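Local coordinates for protein involved in catabolism of external DNA (PDB 2OO3) that probably methylates a single adenine of 23S ribosomal RNA at N6, using S-adenosyl-L-methionine as the methyl donor, at residues N184-F189 with E215-S220; I165-E170 with K176-A181; I87-L92 with A106-R111. All blocks are in the same frame, centred on the assembly; numbering follows the deposited sequence. Where two conformers were deposited one is given.

Contact 1: N184-F189 with E215-S220; sequences NAYSKF and EISSKS. With SO4 (sulfate ion), chain C.
Y186 reaches across from the end of helix 174-188 and lays its ring obliquely against I216 and S217. The methyl CG2 of I216 does most of the touching: it sits 3.6 Å from Y186 CG and 4.1 Å from the ring centroid, an off-centre CH-pi contact 30° from the ring normal. Farther along the ring, S217 CB lies 3.7 Å from Y186 CZ. With CG anti to the backbone N (chi1 -178°), the tyrosine stretches out so that its hydroxyl arrives beside a sulfate, probably taken up from the crystallisation liquor. The Y186 link to this ion is weak and not settled; the firm grip comes from the loop after I216. S217 OG donates to SO4 O1 at 2.7 Å and K219 NZ to the same oxygen at 2.9 Å, while SO4 O4 takes the S218 backbone N at 3.1 Å; in the conformer given, S218 OG reaches O4 as well. A water joins in, donating to S217 OG and accepting from K219 NZ. Behind these donors, the K219 backbone N is bonded to S217 OG at 3.1 Å, an ST turn within the loop whose donors face the sulfate. The K219 chain bends at its last two torsions to bring NZ back to the sulfate, where K278 supplies another lysine. The contact thus joins the ends of helices 174-188 and 203-216 on one side of the central sheet, with Y186, I216 and S217 all resting on I243 of strand 237-243 and Y186 also touching Y194 of strand 193-200.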
ATOM      1  N   ASN A 184      -6.673  -6.319  17.092  1.00  9.24           N
ATOM      2  CA  ASN A 184      -5.969  -6.187  18.375  1.00 11.12           C
ATOM      3  C   ASN A 184      -5.267  -4.834  18.462  1.00 11.06           C
ATOM      4  O   ASN A 184      -5.358  -4.153  19.484  1.00  9.16           O
ATOM      5  CB  ASN A 184      -4.917  -7.289  18.556  1.00 11.64           C
ATOM      6  CG  ASN A 184      -4.013  -7.041  19.765  1.00 18.10           C
ATOM      7  OD1 ASN A 184      -2.788  -6.806  19.628  1.00 21.56           O
ATOM      8  ND2 ASN A 184      -4.620  -7.056  20.961  1.00 19.09           N
ATOM      9  N   ALA A 185      -4.581  -4.478  17.366  1.00 10.32           N
ATOM     10  CA  ALA A 185      -3.857  -3.223  17.238  1.00  9.47           C
ATOM     11  C   ALA A 185      -4.825  -2.058  17.422  1.00  9.26           C
ATOM     12  O   ALA A 185      -4.554  -1.154  18.187  1.00  8.28           O
ATOM     13  CB  ALA A 185      -3.182  -3.156  15.867  1.00  9.45           C
ATOM     14  N   TYR A 186      -5.958  -2.104  16.722  1.00  9.78           N
ATOM     15  CA  TYR A 186      -6.959  -1.054  16.781  1.00 10.84           C
ATOM     16  C   TYR A 186      -7.476  -0.867  18.214  1.00 12.15           C
ATOM     17  O   TYR A 186      -7.703   0.276  18.642  1.00 11.35           O
ATOM     18  CB  TYR A 186      -8.119  -1.373  15.830  1.00 10.66           C
ATOM     19  CG  TYR A 186      -9.180  -0.306  15.794  1.00 11.77           C
ATOM     20  CD1 TYR A 186      -9.071   0.801  14.940  1.00  9.48           C
ATOM     21  CD2 TYR A 186     -10.299  -0.392  16.628  1.00 11.82           C
ATOM     22  CE1 TYR A 186     -10.045   1.772  14.927  1.00 11.60           C
ATOM     23  CE2 TYR A 186     -11.273   0.555  16.600  1.00 12.34           C
ATOM     24  CZ  TYR A 186     -11.139   1.632  15.757  1.00 12.74           C
ATOM     25  OH  TYR A 186     -12.112   2.586  15.771  1.00 13.44           O
ATOM     26  N   SER A 187      -7.653  -1.970  18.960  1.00 13.17           N
ATOM     27  CA  SER A 187      -8.146  -1.850  20.349  1.00 15.32           C
ATOM     28  C   SER A 187      -7.215  -0.992  21.227  1.00 15.50           C
ATOM     29  O   SER A 187      -7.688  -0.307  22.123  1.00 16.29           O
ATOM     30  CB  SER A 187      -8.393  -3.218  21.002  1.00 15.84           C
ATOM     31  OG  SER A 187      -7.178  -3.903  21.259  1.00 18.20           O
ATOM     32  N   LYS A 188      -5.912  -1.026  20.936  1.00 15.63           N
ATOM     33  CA  LYS A 188      -4.874  -0.296  21.692  1.00 15.47           C
ATOM     34  C   LYS A 188      -4.593   1.092  21.111  1.00 13.88           C
ATOM     35  O   LYS A 188      -4.092   1.964  21.803  1.00 12.47           O
ATOM     36  CB  LYS A 188      -3.546  -1.066  21.646  1.00 16.02           C
ATOM     37  CG  LYS A 188      -3.534  -2.409  22.354  1.00 18.93           C
ATOM     38  CD  LYS A 188      -2.243  -3.139  22.003  1.00 23.35           C
ATOM     39  CE  LYS A 188      -1.622  -3.715  23.261  1.00 29.82           C
ATOM     40  NZ  LYS A 188      -0.147  -3.785  23.129  1.00 32.31           N
ATOM     41  N   PHE A 189      -4.903   1.283  19.832  1.00 12.35           N
ATOM     42  CA  PHE A 189      -4.592   2.541  19.173  1.00 10.29           C
ATOM     43  C   PHE A 189      -5.676   2.821  18.137  1.00  9.31           C
ATOM     44  O   PHE A 189      -5.473   2.645  16.943  1.00  9.10           O
ATOM     45  CB  PHE A 189      -3.200   2.428  18.536  1.00  8.47           C
ATOM     46  CG  PHE A 189      -2.694   3.706  17.945  1.00  9.12           C
ATOM     47  CD1 PHE A 189      -2.856   4.917  18.618  1.00  9.92           C
ATOM     48  CD2 PHE A 189      -2.041   3.700  16.709  1.00  9.37           C
ATOM     49  CE1 PHE A 189      -2.370   6.111  18.076  1.00 10.66           C
ATOM     50  CE2 PHE A 189      -1.547   4.884  16.160  1.00  9.28           C
ATOM     51  CZ  PHE A 189      -1.713   6.080  16.842  1.00  8.93           C
ATOM     52  N   GLU A 215     -15.983  -5.708  11.011  1.00 13.02           N
ATOM     53  CA  GLU A 215     -16.269  -5.714  12.451  1.00 15.17           C
ATOM     54  C   GLU A 215     -15.409  -4.777  13.320  1.00 13.60           C
ATOM     55  O   GLU A 215     -15.813  -4.412  14.431  1.00 13.86           O
ATOM     56  CB  GLU A 215     -16.200  -7.153  12.975  1.00 14.93           C
ATOM     57  CG  GLU A 215     -17.274  -8.058  12.319  1.00 18.70           C
ATOM     58  CD  GLU A 215     -17.091  -9.541  12.626  1.00 19.95           C
ATOM     59  OE1 GLU A 215     -16.152  -9.904  13.385  1.00 26.55           O
ATOM     60  OE2 GLU A 215     -17.880 -10.353  12.091  1.00 25.57           O
ATOM     61  N   ILE A 216     -14.232  -4.394  12.822  1.00 12.08           N
ATOM     62  CA  ILE A 216     -13.264  -3.635  13.618  1.00 10.71           C
ATOM     63  C   ILE A 216     -13.727  -2.191  13.864  1.00 10.88           C
ATOM     64  O   ILE A 216     -13.676  -1.684  14.998  1.00 10.53           O
ATOM     65  CB  ILE A 216     -11.878  -3.673  12.958  1.00 10.93           C
ATOM     66  CG1 ILE A 216     -11.400  -5.132  12.865  1.00 10.49           C
ATOM     67  CG2 ILE A 216     -10.860  -2.792  13.738  1.00 12.34           C
ATOM     68  CD1 ILE A 216     -10.088  -5.311  12.083  1.00  9.83           C
ATOM     69  N   SER A 217     -14.207  -1.551  12.804  1.00  9.95           N
ATOM     70  CA  SER A 217     -14.570  -0.156  12.831  1.00 10.39           C
ATOM     71  C   SER A 217     -15.436   0.189  11.641  1.00 10.24           C
ATOM     72  O   SER A 217     -15.267  -0.343  10.541  1.00 10.93           O
ATOM     73  CB  SER A 217     -13.302   0.727  12.834  1.00 10.74           C
ATOM     74  OG  SER A 217     -13.663   2.090  12.800  1.00 11.05           O
ATOM     75  N   SER A 218     -16.377   1.084  11.880  1.00 10.66           N
ATOM     76  CA  SER A 218     -17.247   1.613  10.852  0.50 11.41           C
ATOM     77  C   SER A 218     -16.681   2.892  10.240  1.00 10.62           C
ATOM     78  O   SER A 218     -17.260   3.452   9.284  1.00 11.51           O
ATOM     79  CB  SER A 218     -18.585   1.955  11.487  0.50 11.62           C
ATOM     80  OG  SER A 218     -18.320   2.794  12.594  0.50 14.62           O
ATOM     81  N   LYS A 219     -15.568   3.390  10.769  1.00 10.30           N
ATOM     82  CA  LYS A 219     -14.963   4.578  10.139  1.00 11.67           C
ATOM     83  C   LYS A 219     -13.952   4.024   9.144  1.00 10.82           C
ATOM     84  O   LYS A 219     -12.730   3.994   9.415  1.00  9.91           O
ATOM     85  CB  LYS A 219     -14.243   5.478  11.149  1.00 11.28           C
ATOM     86  CG  LYS A 219     -15.149   6.166  12.178  1.00 16.01           C
ATOM     87  CD  LYS A 219     -14.326   7.194  12.974  1.00 16.80           C
ATOM     88  CE  LYS A 219     -14.574   7.084  14.455  1.00 25.97           C
ATOM     89  NZ  LYS A 219     -13.826   5.952  15.075  1.00 27.38           N
ATOM     90  N   SER A 220     -14.458   3.555   8.010  1.00  9.90           N
ATOM     91  CA  SER A 220     -13.639   2.733   7.114  1.00 10.29           C
ATOM     92  C   SER A 220     -13.983   3.046   5.662  1.00 10.05           C
ATOM     93  O   SER A 220     -15.085   3.547   5.363  1.00 10.21           O
ATOM     94  CB  SER A 220     -13.942   1.255   7.397  1.00 10.55           C
ATOM     95  OG  SER A 220     -15.287   0.955   7.023  1.00 12.56           O
TER
HETATM   96  S   SO4 C 302     -16.191   2.829  15.427  1.00 48.92           S
HETATM   97  O1  SO4 C 302     -15.249   3.460  14.510  1.00 48.25           O
HETATM   98  O2  SO4 C 302     -15.434   2.053  16.409  1.00 51.05           O
HETATM   99  O3  SO4 C 302     -16.951   3.879  16.103  1.00 49.03           O
HETATM  100  O4  SO4 C 302     -17.092   1.920  14.728  1.00 47.97           O
HETATM  101  O   HOH W   1     -12.194   4.196  13.951  1.00 20.56           O

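Contact 2: I165-E170 with K176-A181; sequences IDPSYE and KEIPYA
I178 of helix 174-188 packs against the loop that runs off strand 161-165, and that loop carries D166-P167-S168-Y169, a version of the (D/N)PP(Y/F) signature of N6-adenine methyltransferases, in a Rossmann-like fold. The CB of I178 points at the loop, and its branches divide the work. CG2, anti to the backbone N, comes within 4.3 Å of Y169 OH, whose polar partner lies elsewhere: the carbonyl of W197. CG1, placed beside the backbone N (chi1 -70°), meets P167 CG at 3.8 Å. Beyond it the chain folds back (chi2 -61°), which keeps CD1 against the same proline carbon, also at 3.8 Å, and turns it toward I165, whose CG2 is a looser 4.4 Å away. One isoleucine therefore touches the last residue of the strand, the proline and the tyrosine of the motif, by van der Waals contact, without a hydrogen bond between the two segments. It also touches V147, V196 and F209, from helix 146-153, strand 193-200 and helix 203-216, and the whole contact is buried.

D166 stays clear of the helix segment. It is predicted to bind S-adenosyl-L-methionine and to act as proton acceptor, and its OD1 forms a salt bridge with K19; the side chain of P167, next to it, is about 4 Å from that of H43, another predicted cofactor ligand. I178 thus packs against the loop carrying the predicted proton acceptor. The loop also braces itself: the backbone N of E170 donates to S168 OG at 3.2 Å in an ST turn, and P167 CB sits 3.6 Å above one face of the Y169 ring, offset toward its rim.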
ATOM      1  N   ILE A 165      -0.021  -2.245   5.749  1.00  6.02           N
ATOM      2  CA  ILE A 165       0.045  -3.703   5.818  1.00  5.92           C
ATOM      3  C   ILE A 165      -0.113  -4.339   4.451  1.00  5.37           C
ATOM      4  O   ILE A 165      -1.191  -4.270   3.847  1.00  4.49           O
ATOM      5  CB  ILE A 165      -1.058  -4.213   6.783  1.00  6.69           C
ATOM      6  CG1 ILE A 165      -0.874  -3.536   8.156  1.00  7.34           C
ATOM      7  CG2 ILE A 165      -0.974  -5.726   6.917  1.00  5.72           C
ATOM      8  CD1 ILE A 165      -2.057  -3.602   9.078  1.00 10.19           C
ATOM      9  N   ASP A 166       0.964  -4.953   3.955  1.00  6.11           N
ATOM     10  CA  ASP A 166       0.966  -5.515   2.605  1.00  6.33           C
ATOM     11  C   ASP A 166       1.307  -7.011   2.601  1.00  6.35           C
ATOM     12  O   ASP A 166       2.368  -7.396   2.142  1.00  6.43           O
ATOM     13  CB  ASP A 166       1.922  -4.700   1.722  1.00  7.35           C
ATOM     14  CG  ASP A 166       1.872  -5.093   0.253  1.00 10.25           C
ATOM     15  OD1 ASP A 166       0.868  -5.730  -0.203  1.00 10.28           O
ATOM     16  OD2 ASP A 166       2.868  -4.757  -0.438  1.00 11.89           O
ATOM     17  N   PRO A 167       0.383  -7.872   3.083  1.00  6.77           N
ATOM     18  CA  PRO A 167       0.699  -9.314   3.160  1.00  7.07           C
ATOM     19  C   PRO A 167       0.765  -9.962   1.798  1.00  7.97           C
ATOM     20  O   PRO A 167       0.169  -9.434   0.855  1.00  7.89           O
ATOM     21  CB  PRO A 167      -0.484  -9.911   3.961  1.00  7.04           C
ATOM     22  CG  PRO A 167      -1.247  -8.701   4.518  1.00  6.37           C
ATOM     23  CD  PRO A 167      -0.983  -7.581   3.561  1.00  5.59           C
ATOM     24  N   SER A 168       1.494 -11.083   1.695  1.00  8.26           N
ATOM     25  CA  SER A 168       1.487 -11.898   0.468  1.00 10.07           C
ATOM     26  C   SER A 168       0.252 -12.808   0.310  1.00 10.08           C
ATOM     27  O   SER A 168      -0.107 -13.147  -0.822  1.00  9.57           O
ATOM     28  CB  SER A 168       2.755 -12.749   0.385  1.00 10.21           C
ATOM     29  OG  SER A 168       2.698 -13.846   1.300  1.00 13.21           O
ATOM     30  N   TYR A 169      -0.390 -13.188   1.426  1.00  9.70           N
ATOM     31  CA  TYR A 169      -1.474 -14.182   1.425  1.00 10.83           C
ATOM     32  C   TYR A 169      -1.063 -15.504   0.716  1.00 12.70           C
ATOM     33  O   TYR A 169      -1.900 -16.141   0.074  1.00 11.69           O
ATOM     34  CB  TYR A 169      -2.773 -13.643   0.806  1.00  9.26           C
ATOM     35  CG  TYR A 169      -3.266 -12.386   1.467  1.00  7.90           C
ATOM     36  CD1 TYR A 169      -4.128 -12.434   2.563  1.00  6.73           C
ATOM     37  CD2 TYR A 169      -2.799 -11.153   1.038  1.00  7.06           C
ATOM     38  CE1 TYR A 169      -4.552 -11.264   3.207  1.00  6.79           C
ATOM     39  CE2 TYR A 169      -3.215  -9.979   1.651  1.00  5.03           C
ATOM     40  CZ  TYR A 169      -4.072 -10.040   2.735  1.00  4.25           C
ATOM     41  OH  TYR A 169      -4.476  -8.871   3.285  1.00  5.81           O
ATOM     42  N   GLU A 170       0.224 -15.869   0.791  1.00 14.06           N
ATOM     43  CA  GLU A 170       0.657 -17.188   0.324  1.00 17.26           C
ATOM     44  C   GLU A 170       0.055 -18.327   1.188  1.00 15.63           C
ATOM     45  O   GLU A 170      -0.098 -19.436   0.688  1.00 15.85           O
ATOM     46  CB  GLU A 170       2.196 -17.310   0.183  1.00 17.12           C
ATOM     47  CG  GLU A 170       2.985 -17.136   1.492  1.00 21.92           C
ATOM     48  CD  GLU A 170       4.497 -17.428   1.348  1.00 24.32           C
ATOM     49  OE1 GLU A 170       5.125 -17.002   0.335  1.00 32.10           O
ATOM     50  OE2 GLU A 170       5.060 -18.089   2.259  1.00 33.29           O
ATOM     51  N   LYS A 176      -7.327 -14.761   7.841  1.00 11.13           N
ATOM     52  CA  LYS A 176      -7.859 -14.589   9.205  1.00 11.97           C
ATOM     53  C   LYS A 176      -6.842 -14.042  10.199  1.00 11.64           C
ATOM     54  O   LYS A 176      -7.231 -13.310  11.120  1.00 11.55           O
ATOM     55  CB  LYS A 176      -8.523 -15.864   9.744  1.00 13.46           C
ATOM     56  CG  LYS A 176      -7.685 -17.054   9.753  1.00 18.03           C
ATOM     57  CD  LYS A 176      -8.293 -18.102  10.699  1.00 25.90           C
ATOM     58  CE  LYS A 176      -7.253 -19.174  11.046  1.00 28.81           C
ATOM     59  NZ  LYS A 176      -7.193 -20.167   9.933  1.00 31.55           N
ATOM     60  N   GLU A 177      -5.554 -14.361  10.014  1.00 11.13           N
ATOM     61  CA  GLU A 177      -4.518 -13.794  10.901  1.00 11.13           C
ATOM     62  C   GLU A 177      -4.492 -12.259  10.843  1.00  9.97           C
ATOM     63  O   GLU A 177      -4.362 -11.582  11.850  1.00  9.01           O
ATOM     64  CB  GLU A 177      -3.151 -14.321  10.519  1.00 11.68           C
ATOM     65  CG  GLU A 177      -2.980 -15.798  10.846  1.00 15.92           C
ATOM     66  CD  GLU A 177      -1.747 -16.417  10.231  1.00 19.04           C
ATOM     67  OE1 GLU A 177      -1.025 -15.720   9.481  1.00 20.40           O
ATOM     68  OE2 GLU A 177      -1.492 -17.613  10.510  1.00 21.42           O
ATOM     69  N   ILE A 178      -4.592 -11.727   9.631  1.00  9.11           N
ATOM     70  CA  ILE A 178      -4.419 -10.295   9.402  1.00  7.99           C
ATOM     71  C   ILE A 178      -5.508  -9.469  10.073  1.00  7.53           C
ATOM     72  O   ILE A 178      -5.177  -8.586  10.856  1.00  7.77           O
ATOM     73  CB  ILE A 178      -4.244  -9.974   7.873  1.00  8.22           C
ATOM     74  CG1 ILE A 178      -2.883 -10.508   7.402  1.00  9.05           C
ATOM     75  CG2 ILE A 178      -4.413  -8.491   7.589  1.00  6.30           C
ATOM     76  CD1 ILE A 178      -1.654  -9.906   8.105  1.00 10.52           C
ATOM     77  N   PRO A 179      -6.799  -9.753   9.805  1.00  6.74           N
ATOM     78  CA  PRO A 179      -7.792  -8.946  10.516  1.00  7.42           C
ATOM     79  C   PRO A 179      -7.750  -9.129  12.029  1.00  7.82           C
ATOM     80  O   PRO A 179      -8.094  -8.205  12.740  1.00  7.83           O
ATOM     81  CB  PRO A 179      -9.121  -9.473   9.987  1.00  7.14           C
ATOM     82  CG  PRO A 179      -8.779 -10.028   8.600  1.00  7.04           C
ATOM     83  CD  PRO A 179      -7.437 -10.689   8.867  1.00  7.67           C
ATOM     84  N   TYR A 180      -7.371 -10.322  12.492  1.00  9.48           N
ATOM     85  CA  TYR A 180      -7.207 -10.581  13.923  1.00 10.86           C
ATOM     86  C   TYR A 180      -6.149  -9.628  14.513  1.00 10.10           C
ATOM     87  O   TYR A 180      -6.401  -8.971  15.510  1.00  9.97           O
ATOM     88  CB  TYR A 180      -6.781 -12.025  14.178  1.00 13.00           C
ATOM     89  CG  TYR A 180      -6.746 -12.403  15.656  1.00 15.61           C
ATOM     90  CD1 TYR A 180      -7.917 -12.676  16.334  1.00 18.98           C
ATOM     91  CD2 TYR A 180      -5.543 -12.481  16.360  1.00 19.39           C
ATOM     92  CE1 TYR A 180      -7.913 -13.030  17.673  1.00 21.08           C
ATOM     93  CE2 TYR A 180      -5.524 -12.838  17.723  1.00 22.52           C
ATOM     94  CZ  TYR A 180      -6.724 -13.116  18.362  1.00 20.61           C
ATOM     95  OH  TYR A 180      -6.766 -13.474  19.717  1.00 24.07           O
ATOM     96  N   ALA A 181      -4.984  -9.563  13.877  1.00  9.10           N
ATOM     97  CA  ALA A 181      -3.924  -8.671  14.315  1.00  9.35           C
ATOM     98  C   ALA A 181      -4.332  -7.178  14.259  1.00  9.43           C
ATOM     99  O   ALA A 181      -4.023  -6.408  15.178  1.00  9.71           O
ATOM    100  CB  ALA A 181      -2.661  -8.909  13.490  1.00  9.10           C
TER

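Contact 3: I87-L92 with A106-R111; sequences IKQINL and AINQLR
Q89 and N108 meet through their side-chain amides, which approach from opposite directions and bridge two helix ends whose nearest CA atoms, those of the same two residues, are still 9.6 Å apart. The pairing is lopsided. On its tight side Q89 NE2 donates to N108 OD1 at 2.6 Å, landing on a lone pair in the carbonyl plane, although the N-H...O angle of 132° is bent and the acceptor lies 32° out of the glutamine's own amide plane. On its loose side N108 ND2 reaches Q89 OE1 at 3.4 Å, a weak bond. The 45° between the two amide planes goes with this imbalance. Q89 gets there with CG anti to the backbone N and the rest of its chain extended.

Q89 is exposed, which places this link between helices 81-90 and 102-109 at the surface; it also touches a crystal neighbour, which may affect its side chain. The chemistry is thus amide to amide, one short but bent bond and one weak one, and Y104, one turn before N108, satisfies both atoms of the weak bond: its hydroxyl bonds Q89 OE1 and its carbonyl takes N108 ND2.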
ATOM      1  N   ILE A  87       9.139   7.433  -8.845  1.00  6.99           N
ATOM      2  CA  ILE A  87       9.557   6.518  -9.904  1.00  8.14           C
ATOM      3  C   ILE A  87      10.590   7.213 -10.815  1.00  8.64           C
ATOM      4  O   ILE A  87      11.565   6.591 -11.269  1.00  8.44           O
ATOM      5  CB  ILE A  87       8.341   6.027 -10.703  1.00  8.50           C
ATOM      6  CG1 ILE A  87       7.452   5.162  -9.790  1.00  9.31           C
ATOM      7  CG2 ILE A  87       8.744   5.159 -11.926  1.00  8.06           C
ATOM      8  CD1 ILE A  87       6.110   5.194 -10.214  1.00  9.36           C
ATOM      9  N   LYS A  88      10.361   8.495 -11.073  1.00  8.64           N
ATOM     10  CA  LYS A  88      11.336   9.310 -11.820  1.00 11.02           C
ATOM     11  C   LYS A  88      12.680   9.325 -11.084  1.00  9.78           C
ATOM     12  O   LYS A  88      13.729   9.136 -11.703  1.00 10.94           O
ATOM     13  CB  LYS A  88      10.804  10.740 -11.974  1.00 10.40           C
ATOM     14  CG  LYS A  88      11.590  11.590 -12.979  1.00 15.55           C
ATOM     15  CD  LYS A  88      10.825  12.921 -13.314  1.00 15.09           C
ATOM     16  CE  LYS A  88       9.534  12.696 -14.119  1.00 19.10           C
ATOM     17  NZ  LYS A  88       8.769  14.015 -14.325  1.00 21.65           N
ATOM     18  N   GLN A  89      12.639   9.533  -9.763  1.00  9.84           N
ATOM     19  CA  GLN A  89      13.842   9.713  -8.950  1.00  9.55           C
ATOM     20  C   GLN A  89      14.700   8.486  -8.944  1.00  9.30           C
ATOM     21  O   GLN A  89      15.918   8.581  -9.077  1.00  7.84           O
ATOM     22  CB  GLN A  89      13.468   9.978  -7.495  1.00 10.86           C
ATOM     23  CG  GLN A  89      14.681  10.299  -6.617  1.00 13.68           C
ATOM     24  CD  GLN A  89      14.392  10.029  -5.187  1.00 16.41           C
ATOM     25  OE1 GLN A  89      14.475   8.905  -4.746  1.00 17.89           O
ATOM     26  NE2 GLN A  89      14.004  11.062  -4.455  1.00 19.59           N
ATOM     27  N   ILE A  90      14.074   7.323  -8.739  1.00  8.77           N
ATOM     28  CA  ILE A  90      14.847   6.074  -8.604  1.00  8.42           C
ATOM     29  C   ILE A  90      15.531   5.657  -9.941  1.00  9.60           C
ATOM     30  O   ILE A  90      16.575   4.984  -9.943  1.00  9.06           O
ATOM     31  CB  ILE A  90      13.964   4.921  -7.976  1.00  7.91           C
ATOM     32  CG1 ILE A  90      14.824   3.749  -7.450  1.00  7.01           C
ATOM     33  CG2 ILE A  90      12.950   4.415  -8.958  1.00  6.34           C
ATOM     34  CD1 ILE A  90      14.004   2.778  -6.537  1.00  8.83           C
ATOM     35  N   ASN A  91      14.939   6.055 -11.065  1.00  9.24           N
ATOM     36  CA  ASN A  91      15.402   5.640 -12.370  1.00 10.45           C
ATOM     37  C   ASN A  91      16.362   6.647 -12.982  1.00 12.21           C
ATOM     38  O   ASN A  91      16.102   7.854 -12.891  1.00 11.64           O
ATOM     39  CB  ASN A  91      14.211   5.458 -13.303  1.00 10.35           C
ATOM     40  CG  ASN A  91      13.561   4.139 -13.107  1.00 11.03           C
ATOM     41  OD1 ASN A  91      14.152   3.132 -13.453  1.00  9.91           O
ATOM     42  ND2 ASN A  91      12.361   4.114 -12.504  1.00  6.66           N
ATOM     43  N   LEU A  92      17.433   6.174 -13.634  1.00 13.26           N
ATOM     44  CA  LEU A  92      18.469   7.105 -14.125  1.00 15.67           C
ATOM     45  C   LEU A  92      17.976   7.974 -15.268  1.00 18.45           C
ATOM     46  O   LEU A  92      18.343   9.169 -15.384  1.00 20.45           O
ATOM     47  CB  LEU A  92      19.744   6.362 -14.552  1.00 15.00           C
ATOM     48  CG  LEU A  92      20.600   5.756 -13.443  1.00 13.82           C
ATOM     49  CD1 LEU A  92      21.958   5.256 -14.014  1.00 12.62           C
ATOM     50  CD2 LEU A  92      20.789   6.715 -12.247  1.00 11.97           C
ATOM     51  N   ALA A 106       7.824   5.869   1.120  1.00  6.58           N
ATOM     52  CA  ALA A 106       7.663   6.493   2.442  1.00  8.39           C
ATOM     53  C   ALA A 106       8.850   7.398   2.823  1.00  9.83           C
ATOM     54  O   ALA A 106       8.694   8.506   3.349  1.00  9.81           O
ATOM     55  CB  ALA A 106       7.398   5.413   3.516  1.00  7.08           C
ATOM     56  N   ILE A 107      10.053   6.923   2.535  1.00 10.51           N
ATOM     57  CA  ILE A 107      11.248   7.684   2.827  1.00 10.61           C
ATOM     58  C   ILE A 107      11.251   8.975   2.020  1.00 11.78           C
ATOM     59  O   ILE A 107      11.723  10.000   2.485  1.00 12.13           O
ATOM     60  CB  ILE A 107      12.519   6.817   2.569  1.00 10.32           C
ATOM     61  CG1 ILE A 107      12.647   5.748   3.659  1.00  7.72           C
ATOM     62  CG2 ILE A 107      13.744   7.669   2.633  1.00 13.81           C
ATOM     63  CD1 ILE A 107      13.690   4.581   3.341  1.00 10.64           C
ATOM     64  N   ASN A 108      10.677   8.945   0.823  1.00 12.08           N
ATOM     65  CA  ASN A 108      10.606  10.168   0.034  1.00 13.34           C
ATOM     66  C   ASN A 108       9.626  11.203   0.553  1.00 13.42           C
ATOM     67  O   ASN A 108       9.944  12.390   0.559  1.00 16.29           O
ATOM     68  CB  ASN A 108      10.343   9.877  -1.453  1.00 12.81           C
ATOM     69  CG  ASN A 108      11.626   9.746  -2.228  1.00 15.59           C
ATOM     70  OD1 ASN A 108      12.218  10.752  -2.656  1.00 15.79           O
ATOM     71  ND2 ASN A 108      12.113   8.517  -2.349  1.00 12.21           N
ATOM     72  N   GLN A 109       8.451  10.778   0.995  1.00 11.25           N
ATOM     73  CA  GLN A 109       7.441  11.723   1.440  1.00  9.77           C
ATOM     74  C   GLN A 109       7.439  12.119   2.928  1.00  9.10           C
ATOM     75  O   GLN A 109       6.884  13.176   3.305  1.00  8.64           O
ATOM     76  CB  GLN A 109       6.083  11.160   1.080  1.00 10.44           C
ATOM     77  CG  GLN A 109       5.648  11.544  -0.338  1.00 12.06           C
ATOM     78  CD  GLN A 109       4.329  10.923  -0.641  1.00 13.59           C
ATOM     79  OE1 GLN A 109       4.251   9.715  -0.785  1.00 16.43           O
ATOM     80  NE2 GLN A 109       3.276  11.716  -0.649  1.00 13.64           N
ATOM     81  N   LEU A 110       8.004  11.272   3.771  1.00  8.38           N
ATOM     82  CA  LEU A 110       8.036  11.545   5.200  1.00  8.80           C
ATOM     83  C   LEU A 110       9.103  12.577   5.548  1.00  8.90           C
ATOM     84  O   LEU A 110       9.882  12.972   4.673  1.00  7.38           O
ATOM     85  CB  LEU A 110       8.197  10.243   6.005  1.00  8.58           C
ATOM     86  CG  LEU A 110       6.908   9.391   6.006  1.00  9.23           C
ATOM     87  CD1 LEU A 110       7.146   8.065   6.721  1.00 11.86           C
ATOM     88  CD2 LEU A 110       5.784  10.116   6.686  1.00  8.98           C
ATOM     89  N   ARG A 111       9.119  13.020   6.813  1.00  8.64           N
ATOM     90  CA  ARG A 111       9.983  14.127   7.231  1.00  9.72           C
ATOM     91  C   ARG A 111      11.036  13.658   8.236  1.00 10.82           C
ATOM     92  O   ARG A 111      10.917  12.574   8.818  1.00 10.53           O
ATOM     93  CB  ARG A 111       9.109  15.240   7.829  1.00  9.65           C
ATOM     94  CG  ARG A 111       8.043  15.620   6.843  1.00 10.78           C
ATOM     95  CD  ARG A 111       6.744  16.003   7.444  1.00 13.78           C
ATOM     96  NE  ARG A 111       6.204  15.079   8.446  1.00 13.19           N
ATOM     97  CZ  ARG A 111       5.236  15.445   9.279  1.00 12.42           C
ATOM     98  NH1 ARG A 111       4.748  16.679   9.165  1.00 12.91           N
ATOM     99  NH2 ARG A 111       4.766  14.625  10.216  1.00  9.81           N
TER

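How the contacts relate
Contacts 1 and 2 share helix 174-188: contact 2 uses its first half, contact 1 its end, and they touch where I216 CD1 meets P179 O at 3.6 Å. Contact 3 lies on the opposite side of the chain's centre, its centre about 27 Å from that of contact 2 and about 31 Å from that of contact 1. Burial and chemistry change together. Contact 2 is core, essentially apolar, and the one of the three that holds a predicted catalytic residue. Contact 1 is partly buried, grading from aliphatic-aromatic packing to a hydrophilic anion site. Contact 3 is at the surface, and its two side chains meet only through their amides.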